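Local coordinates for protein alpha-1,2-mannosidase (Bacteroides thetaiotaomicron, PDB 2WW2) that hydrolyses alpha-mannosides with inversion of the anomeric configuration, as a calcium-dependent glycoside hydrolase of family GH92 from a human gut symbiont, at residues M38-P43 with T294-R299; M325-G330 with E369-G374; S235-P240 with F301-S306. All coordinates share one frame; numbering follows the deposited sequence.

Contact 1: M38-P43 with T294-R299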
loop_
_atom_site.group_PDB
_atom_site.type_symbol
_atom_site.label_atom_id
_atom_site.label_comp_id
_atom_site.label_asym_id
_atom_site.label_seq_id
_atom_site.Cartn_x
_atom_site.Cartn_y
_atom_site.Cartn_z
ATOM N N MET A 38 34.920 6.781 27.070
ATOM C CA MET A 38 35.191 5.345 27.055
ATOM C C MET A 38 34.074 4.553 27.714
ATOM O O MET A 38 33.723 3.496 27.232
ATOM C CB MET A 38 36.518 5.031 27.761
ATOM C CG MET A 38 36.894 3.530 27.686
ATOM S SD MET A 38 38.497 3.209 28.473
ATOM C CE MET A 38 37.986 2.935 30.154
ATOM N N ASN A 39 33.497 5.070 28.802
ATOM C CA ASN A 39 32.399 4.368 29.460
ATOM C C ASN A 39 31.168 5.267 29.444
ATOM O O ASN A 39 31.282 6.465 29.754
ATOM C CB ASN A 39 32.747 4.013 30.921
ATOM C CG ASN A 39 33.980 3.113 31.051
ATOM O OD1 ASN A 39 34.852 3.327 31.930
ATOM N ND2 ASN A 39 34.050 2.097 30.219
ATOM N N PHE A 40 30.021 4.714 29.068
ATOM C CA PHE A 40 28.733 5.441 29.178
ATOM C C PHE A 40 27.953 4.864 30.333
ATOM O O PHE A 40 28.222 3.731 30.767
ATOM C CB PHE A 40 27.853 5.285 27.943
ATOM C CG PHE A 40 28.412 5.901 26.665
ATOM C CD1 PHE A 40 29.481 6.793 26.700
ATOM C CD2 PHE A 40 27.818 5.592 25.431
ATOM C CE1 PHE A 40 29.988 7.368 25.525
ATOM C CE2 PHE A 40 28.308 6.160 24.228
ATOM C CZ PHE A 40 29.389 7.036 24.273
ATOM N N TRP A 41 26.955 5.614 30.803
ATOM C CA TRP A 41 26.086 5.140 31.882
ATOM C C TRP A 41 24.632 5.290 31.438
ATOM O O TRP A 41 24.301 6.228 30.700
ATOM C CB TRP A 41 26.377 5.896 33.207
ATOM C CG TRP A 41 27.681 5.396 33.804
ATOM C CD1 TRP A 41 28.959 5.766 33.438
ATOM C CD2 TRP A 41 27.823 4.369 34.789
ATOM N NE1 TRP A 41 29.881 5.023 34.164
ATOM C CE2 TRP A 41 29.206 4.161 34.991
ATOM C CE3 TRP A 41 26.907 3.601 35.526
ATOM C CZ2 TRP A 41 29.695 3.239 35.919
ATOM C CZ3 TRP A 41 27.401 2.676 36.442
ATOM C CH2 TRP A 41 28.775 2.509 36.627
ATOM N N SER A 42 23.773 4.360 31.854
ATOM C CA SER A 42 22.337 4.449 31.507
ATOM C C SER A 42 21.469 3.711 32.518
ATOM O O SER A 42 21.870 2.681 33.035
ATOM C CB SER A 42 22.133 3.775 30.127
ATOM O OG SER A 42 20.762 3.719 29.729
ATOM N N PRO A 43 20.237 4.183 32.724
ATOM C CA PRO A 43 19.235 3.362 33.378
ATOM C C PRO A 43 18.963 2.093 32.569
ATOM O O PRO A 43 19.085 2.083 31.314
ATOM C CB PRO A 43 17.971 4.254 33.365
ATOM C CG PRO A 43 18.200 5.198 32.190
ATOM C CD PRO A 43 19.689 5.463 32.237
ATOM N N THR A 294 25.460 12.644 17.927
ATOM C CA THR A 294 26.553 12.492 16.985
ATOM C C THR A 294 27.937 12.490 17.660
ATOM O O THR A 294 28.894 11.915 17.127
ATOM C CB THR A 294 26.503 13.618 15.930
ATOM O OG1 THR A 294 25.242 13.568 15.238
ATOM C CG2 THR A 294 27.639 13.479 14.958
ATOM N N LEU A 295 28.058 13.117 18.827
ATOM C CA LEU A 295 29.351 13.180 19.515
ATOM C C LEU A 295 29.640 12.012 20.489
ATOM O O LEU A 295 30.614 12.056 21.239
ATOM C CB LEU A 295 29.476 14.491 20.299
ATOM C CG LEU A 295 29.267 15.794 19.507
ATOM C CD1 LEU A 295 29.692 16.972 20.372
ATOM C CD2 LEU A 295 30.050 15.778 18.179
ATOM N N LEU A 296 28.771 11.015 20.509
ATOM C CA LEU A 296 28.956 9.862 21.395
ATOM C C LEU A 296 29.915 8.805 20.844
ATOM O O LEU A 296 30.766 8.298 21.584
ATOM C CB LEU A 296 27.606 9.218 21.718
ATOM C CG LEU A 296 26.641 10.068 22.561
ATOM C CD1 LEU A 296 25.271 9.372 22.657
ATOM C CD2 LEU A 296 27.213 10.393 23.951
ATOM N N PHE A 297 29.774 8.457 19.562
ATOM C CA PHE A 297 30.539 7.336 18.959
ATOM C C PHE A 297 31.366 7.847 17.780
ATOM O O PHE A 297 31.022 8.862 17.185
ATOM C CB PHE A 297 29.589 6.254 18.409
ATOM C CG PHE A 297 28.659 5.654 19.436
ATOM C CD1 PHE A 297 29.015 4.484 20.105
ATOM C CD2 PHE A 297 27.425 6.229 19.696
ATOM C CE1 PHE A 297 28.159 3.897 21.034
ATOM C CE2 PHE A 297 26.547 5.658 20.637
ATOM C CZ PHE A 297 26.918 4.494 21.308
ATOM N N PRO A 298 32.470 7.162 17.442
ATOM C CA PRO A 298 32.990 6.021 18.194
ATOM C C PRO A 298 33.563 6.485 19.525
ATOM O O PRO A 298 33.972 7.651 19.670
ATOM C CB PRO A 298 34.107 5.484 17.284
ATOM C CG PRO A 298 34.636 6.744 16.588
ATOM C CD PRO A 298 33.340 7.531 16.304
ATOM N N ARG A 299 33.631 5.585 20.498
ATOM C CA ARG A 299 34.185 5.951 21.798
ATOM C C ARG A 299 35.708 5.858 21.808
ATOM O O ARG A 299 36.317 5.004 21.121
ATOM C CB ARG A 299 33.616 5.068 22.918
ATOM C CG ARG A 299 34.173 3.619 22.907
ATOM C CD ARG A 299 33.565 2.794 24.066
ATOM N NE ARG A 299 32.131 2.601 23.836
ATOM C CZ ARG A 299 31.170 3.362 24.354
ATOM N NH1 ARG A 299 31.454 4.363 25.193
ATOM N NH2 ARG A 299 29.909 3.105 24.050
#
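The guanidinium of R299 sits over one face of the F40 ring, with CZ 4.0 Å from the centroid of that ring and almost on its normal, a cation-pi contact. The two planes are not stacked: they stand 69° apart, so the guanidinium presents its NH1 and NH2 edge to the ring, and R299 NH1 comes within 3.4 Å of F40 CE1. The far rim of F40 points into the turn at L296-F297. There F40 CE2 lies 3.6 Å from F297 CZ, the edge of F40 directed at the face of F297 in a T-shaped pair with planes at 77°, while F40 CZ rests 3.8 Å from L296 CB. The carbonyl oxygen of L296 also abuts the F40 edge, 3.3 Å from CZ; it is buried here without a hydrogen-bonding partner. A bend at chi3 (67°) brings the R299 guanidinium over the F40 face and beside M38 O. The same NH1 also gives a weak hydrogen bond to M38 O at 3.2 Å. R299 NE forms a salt bridge with D328 OD2, and with weak bonds from NH1 to G37 O and from NH2 to H68 O this probably limits rotation of the guanidinium. F297 in turn packs on D328 and N329, and a cis peptide before P298 turns the chain between the aromatic and the arginine. The contact thus joins the start of strand 40-44, from the N-terminal beta domain, to the connection between helix 281-294 and strand 299-304 of the catalytic domain, with strand 60-67 beside F40, strand 326-330 beside F297 and helix 338-345 packed against P298.

Contact 2: M325-G330 with E369-G374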
loop_
_atom_site.group_PDB
_atom_site.type_symbol
_atom_site.label_atom_id
_atom_site.label_comp_id
_atom_site.label_asym_id
_atom_site.label_seq_id
_atom_site.Cartn_x
_atom_site.Cartn_y
_atom_site.Cartn_z
ATOM N N MET A 325 43.196 4.317 20.474
ATOM C CA MET A 325 42.310 3.338 19.898
ATOM C C MET A 325 40.899 3.878 20.107
ATOM O O MET A 325 40.636 4.556 21.113
ATOM C CB MET A 325 42.495 1.972 20.583
ATOM C CG MET A 325 41.582 0.865 20.024
ATOM S SD MET A 325 41.658 0.622 18.242
ATOM C CE MET A 325 43.403 0.174 18.004
ATOM N N TYR A 326 40.020 3.623 19.141
ATOM C CA TYR A 326 38.579 3.921 19.268
ATOM C C TYR A 326 37.828 2.663 18.925
ATOM O O TYR A 326 38.361 1.781 18.252
ATOM C CB TYR A 326 38.130 4.995 18.249
ATOM C CG TYR A 326 38.466 6.400 18.664
ATOM C CD1 TYR A 326 37.460 7.274 19.106
ATOM C CD2 TYR A 326 39.789 6.855 18.648
ATOM C CE1 TYR A 326 37.780 8.569 19.511
ATOM C CE2 TYR A 326 40.113 8.149 19.049
ATOM C CZ TYR A 326 39.099 9.004 19.465
ATOM O OH TYR A 326 39.431 10.282 19.871
ATOM N N THR A 327 36.557 2.610 19.289
ATOM C CA THR A 327 35.752 1.490 18.848
ATOM C C THR A 327 34.263 1.807 18.929
ATOM O O THR A 327 33.892 2.953 19.171
ATOM C CB THR A 327 36.066 0.225 19.664
ATOM O OG1 THR A 327 35.400 -0.878 19.043
ATOM C CG2 THR A 327 35.566 0.380 21.117
ATOM N N ASP A 328 33.434 0.786 18.710
ATOM C CA ASP A 328 31.985 0.919 18.688
ATOM C C ASP A 328 31.494 1.799 17.561
ATOM O O ASP A 328 31.000 2.909 17.773
ATOM C CB ASP A 328 31.475 1.372 20.050
ATOM C CG ASP A 328 31.634 0.275 21.080
ATOM O OD1 ASP A 328 31.297 -0.884 20.734
ATOM O OD2 ASP A 328 32.122 0.560 22.190
ATOM N N ASN A 329 31.648 1.292 16.340
ATOM C CA ASN A 329 31.265 2.054 15.175
ATOM C C ASN A 329 31.039 1.109 14.028
ATOM O O ASN A 329 31.838 0.206 13.847
ATOM C CB ASN A 329 32.426 2.987 14.769
ATOM C CG ASN A 329 31.948 4.362 14.496
ATOM O OD1 ASN A 329 32.327 4.994 13.506
ATOM N ND2 ASN A 329 31.084 4.856 15.391
ATOM N N GLY A 330 29.964 1.331 13.271
ATOM C CA GLY A 330 29.803 0.726 11.950
ATOM C C GLY A 330 30.066 1.768 10.869
ATOM O O GLY A 330 29.212 2.613 10.577
ATOM N N GLU A 369 35.513 -2.544 10.028
ATOM C CA GLU A 369 34.370 -1.993 9.317
ATOM C C GLU A 369 33.250 -1.812 10.348
ATOM O O GLU A 369 32.807 -0.693 10.570
ATOM C CB GLU A 369 33.950 -2.874 8.129
ATOM C CG GLU A 369 35.025 -3.048 7.031
ATOM C CD GLU A 369 35.391 -1.760 6.300
ATOM O OE1 GLU A 369 34.695 -0.744 6.499
ATOM O OE2 GLU A 369 36.389 -1.747 5.530
ATOM N N TRP A 370 32.833 -2.906 10.988
ATOM C CA TRP A 370 32.046 -2.830 12.234
ATOM C C TRP A 370 32.941 -3.341 13.369
ATOM O O TRP A 370 33.486 -4.442 13.282
ATOM C CB TRP A 370 30.765 -3.688 12.140
ATOM C CG TRP A 370 29.499 -2.888 12.372
ATOM C CD1 TRP A 370 28.536 -2.585 11.450
ATOM C CD2 TRP A 370 29.091 -2.262 13.606
ATOM N NE1 TRP A 370 27.533 -1.814 12.041
ATOM C CE2 TRP A 370 27.856 -1.612 13.361
ATOM C CE3 TRP A 370 29.635 -2.215 14.897
ATOM C CZ2 TRP A 370 27.169 -0.905 14.356
ATOM C CZ3 TRP A 370 28.967 -1.488 15.888
ATOM C CH2 TRP A 370 27.737 -0.846 15.607
ATOM N N ALA A 371 33.116 -2.533 14.416
ATOM C CA ALA A 371 33.945 -2.895 15.565
ATOM C C ALA A 371 33.150 -2.710 16.843
ATOM O O ALA A 371 32.520 -1.659 17.039
ATOM C CB ALA A 371 35.198 -1.993 15.623
ATOM N N SER A 372 33.204 -3.711 17.719
ATOM C CA SER A 372 32.567 -3.609 19.035
ATOM C C SER A 372 32.945 -4.790 19.953
ATOM O O SER A 372 32.220 -5.782 20.030
ATOM C CB SER A 372 31.036 -3.552 18.883
ATOM O OG SER A 372 30.408 -3.300 20.139
ATOM N N PRO A 373 34.088 -4.699 20.642
ATOM C CA PRO A 373 35.087 -3.641 20.511
ATOM C C PRO A 373 36.101 -3.987 19.425
ATOM O O PRO A 373 36.753 -3.099 18.886
ATOM C CB PRO A 373 35.766 -3.641 21.883
ATOM C CG PRO A 373 35.655 -5.063 22.375
ATOM C CD PRO A 373 34.393 -5.628 21.755
ATOM N N GLY A 374 36.223 -5.269 19.121
ATOM C CA GLY A 374 37.048 -5.724 18.020
ATOM C C GLY A 374 36.170 -6.045 16.827
ATOM O O GLY A 374 35.002 -5.653 16.787
#
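The indole of W370 lies flat against the backbone of G330, whose CA stands 3.3 Å from the centroid of the five-membered ring and 8° off its normal, a CH-pi contact. The N329 carbonyl carbon lies over the same face, toward the six-membered ring. A side chain on G330 would run into W370 NE1, so the close approach depends on glycine. Beside this CH-pi contact the strands pair antiparallel: A371 N donates to N329 O (3.1 Å), and N329 N returns a bond to A371 O. Two residues, D328 and N329, stand opposite the single A371 and make a G1 beta bulge, with D328 in the left-handed backbone region (phi 64°). The bulge is in strand 326-330, next to 370-371, an outermost strand of the catalytic domain's five-stranded sheet. Past it, S372 OG meets D328 OD1 nearly head-on at 2.6 Å, while D328 OD2 is held by R299 and Y77. T327 and P373 lie side by side; T327 OG1, anti to its backbone N (chi1 -171°), donates to P373 O at 2.6 Å. A bound glycerol, probably from crystallisation, hydrogen-bonds G330 N and D328 O.

Contact 3: S235-P240 with F301-S306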
loop_
_atom_site.group_PDB
_atom_site.type_symbol
_atom_site.label_atom_id
_atom_site.label_comp_id
_atom_site.label_asym_id
_atom_site.label_seq_id
_atom_site.Cartn_x
_atom_site.Cartn_y
_atom_site.Cartn_z
ATOM N N SER A 235 36.356 2.432 35.762
ATOM C CA SER A 235 36.774 1.132 35.256
ATOM C C SER A 235 37.911 1.296 34.263
ATOM O O SER A 235 38.222 2.414 33.811
ATOM C CB SER A 235 35.596 0.389 34.595
ATOM O OG SER A 235 35.300 0.942 33.314
ATOM N N SER A 236 38.523 0.175 33.913
ATOM C CA SER A 236 39.622 0.158 32.951
ATOM C C SER A 236 39.547 -1.144 32.159
ATOM O O SER A 236 39.094 -2.164 32.684
ATOM C CB SER A 236 40.977 0.228 33.682
ATOM O OG SER A 236 42.053 0.104 32.766
ATOM N N PHE A 237 40.009 -1.119 30.913
ATOM C CA PHE A 237 40.161 -2.358 30.149
ATOM C C PHE A 237 41.577 -2.916 30.263
ATOM O O PHE A 237 41.858 -4.000 29.763
ATOM C CB PHE A 237 39.791 -2.132 28.669
ATOM C CG PHE A 237 38.324 -1.942 28.452
ATOM C CD1 PHE A 237 37.465 -3.041 28.434
ATOM C CD2 PHE A 237 37.790 -0.668 28.311
ATOM C CE1 PHE A 237 36.087 -2.876 28.252
ATOM C CE2 PHE A 237 36.428 -0.492 28.143
ATOM C CZ PHE A 237 35.573 -1.612 28.113
ATOM N N ILE A 238 42.456 -2.188 30.936
ATOM C CA ILE A 238 43.867 -2.586 31.028
ATOM C C ILE A 238 44.157 -3.453 32.247
ATOM O O ILE A 238 44.721 -4.540 32.102
ATOM C CB ILE A 238 44.811 -1.347 30.968
ATOM C CG1 ILE A 238 44.758 -0.749 29.564
ATOM C CG2 ILE A 238 46.284 -1.715 31.348
ATOM C CD1 ILE A 238 45.311 0.676 29.469
ATOM N N SER A 239 43.760 -2.989 33.432
ATOM C CA SER A 239 44.062 -3.700 34.675
ATOM C C SER A 239 43.362 -3.050 35.868
ATOM O O SER A 239 42.923 -1.900 35.785
ATOM C CB SER A 239 45.566 -3.618 34.926
ATOM O OG SER A 239 45.889 -2.294 35.355
ATOM N N PRO A 240 43.283 -3.768 37.003
ATOM C CA PRO A 240 42.744 -3.145 38.210
ATOM C C PRO A 240 43.553 -1.929 38.655
ATOM O O PRO A 240 42.976 -0.944 39.118
ATOM C CB PRO A 240 42.818 -4.276 39.250
ATOM C CG PRO A 240 42.670 -5.516 38.426
ATOM C CD PRO A 240 43.492 -5.219 37.188
ATOM N N PHE A 301 38.939 4.538 23.336
ATOM C CA PHE A 301 39.190 3.266 24.007
ATOM C C PHE A 301 40.587 3.272 24.654
ATOM O O PHE A 301 41.149 2.221 25.005
ATOM C CB PHE A 301 39.059 2.127 22.994
ATOM C CG PHE A 301 38.674 0.813 23.609
ATOM C CD1 PHE A 301 37.395 0.621 24.114
ATOM C CD2 PHE A 301 39.583 -0.241 23.663
ATOM C CE1 PHE A 301 37.033 -0.610 24.688
ATOM C CE2 PHE A 301 39.215 -1.472 24.214
ATOM C CZ PHE A 301 37.931 -1.641 24.739
ATOM N N TYR A 302 41.144 4.470 24.803
ATOM C CA TYR A 302 42.441 4.639 25.436
ATOM C C TYR A 302 42.284 5.280 26.811
ATOM O O TYR A 302 41.202 5.821 27.169
ATOM C CB TYR A 302 43.385 5.478 24.561
ATOM C CG TYR A 302 42.841 6.838 24.156
ATOM C CD1 TYR A 302 43.105 7.976 24.917
ATOM C CD2 TYR A 302 42.069 6.978 23.013
ATOM C CE1 TYR A 302 42.605 9.219 24.549
ATOM C CE2 TYR A 302 41.565 8.217 22.632
ATOM C CZ TYR A 302 41.841 9.324 23.398
ATOM O OH TYR A 302 41.345 10.537 23.004
ATOM N N GLU A 303 43.371 5.233 27.558
ATOM C CA GLU A 303 43.402 5.630 28.946
ATOM C C GLU A 303 44.741 6.329 29.170
ATOM O O GLU A 303 45.643 6.247 28.331
ATOM C CB GLU A 303 43.259 4.372 29.831
ATOM C CG GLU A 303 42.111 3.453 29.342
ATOM C CD GLU A 303 41.801 2.281 30.270
ATOM O OE1 GLU A 303 41.866 2.445 31.501
ATOM O OE2 GLU A 303 41.456 1.200 29.754
ATOM N N PHE A 304 44.873 7.040 30.278
ATOM C CA PHE A 304 46.132 7.713 30.552
ATOM C C PHE A 304 46.815 7.064 31.731
ATOM O O PHE A 304 46.273 7.040 32.833
ATOM C CB PHE A 304 45.910 9.203 30.783
ATOM C CG PHE A 304 45.406 9.919 29.563
ATOM C CD1 PHE A 304 46.290 10.303 28.563
ATOM C CD2 PHE A 304 44.057 10.200 29.412
ATOM C CE1 PHE A 304 45.837 10.962 27.435
ATOM C CE2 PHE A 304 43.587 10.850 28.283
ATOM C CZ PHE A 304 44.494 11.231 27.286
ATOM N N ASP A 305 48.013 6.548 31.485
ATOM C CA ASP A 305 48.738 5.782 32.489
ATOM C C ASP A 305 49.287 6.662 33.622
ATOM O O ASP A 305 48.972 7.845 33.691
ATOM C CB ASP A 305 49.852 4.970 31.818
ATOM C CG ASP A 305 50.996 5.838 31.296
ATOM O OD1 ASP A 305 51.050 7.059 31.563
ATOM O OD2 ASP A 305 51.856 5.277 30.596
ATOM N N SER A 306 50.094 6.087 34.511
ATOM C CA SER A 306 50.598 6.850 35.670
ATOM C C SER A 306 51.473 8.033 35.260
ATOM O O SER A 306 51.588 9.002 36.005
ATOM C CB SER A 306 51.343 5.958 36.664
ATOM O OG SER A 306 52.469 5.357 36.057
#
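E303 turns its CG anti to its own carbonyl carbon (chi1 -47°) and then runs extended, which carries its carboxylate across to the turn at S236-I238; S236 sets OG anti to the backbone N (chi1 175°), facing that carboxylate. The turn is an ST turn: S236 OG accepts from the backbone N of I238 at 3.0 Å, just where strand 229-236 ends. The same hydroxyl donates to E303 OE1 at 2.7 Å, meeting it on the syn side and slightly out of the carboxylate plane. The second oxygen is also used, since F237 N donates to E303 OE2 at 3.0 Å along the syn lone pair. Both carboxylate oxygens therefore grip consecutive residues of one turn, and N246 of helix 240-250 adds a further bond to OE1, which probably holds the group against rotation and may favour its ionised form. An alanine in place of E303 would probably leave the S236 hydroxyl and the F237 N-H without their acceptor and open a gap beside I238, whose CG1 and CD1 slide along the carboxylate. F237 adds an apolar contact nearer the start of the segment 301-306. Its ring and that of F301 form an offset stack, centroids 4.5 Å apart and planes inclined by 29°, with the two side chains approaching at about a right angle. E303 OE2 lies near the edge of the F237 ring. The contact joins the end of a beta-domain strand, where the chain passes through S239 into helix 240-250, to strand 299-304 of the catalytic domain's five-stranded sheet. F301 enters the stack by the CE1-CZ end of its ring: CZ stands 3.6 Å above the plane of the F237 ring, over its centre, and CE1 lies 3.5 Å from F237 CE2.

Overall arrangement
Strand 299-304 and its approach tie the three contacts together: contact 1 uses its first residue, contact 3 its far half, and contact 2 the neighbouring strand 326-330 with edge strand 370-371. Contacts 1 and 2, with centres about 13 Å apart, touch directly through R299 and D328; the centre of contact 3 lies about 17 Å from that of contact 1 and about 18 Å from that of contact 2. M38 SD packs on E303 and F237, and M325 O pairs with F301 N. Along the chain contacts 1 and 3 interleave, whereas contact 2 follows both. Contacts 1 and 3 fasten the N-terminal beta domain to the catalytic domain, and contact 2 completes the sheet within the latter.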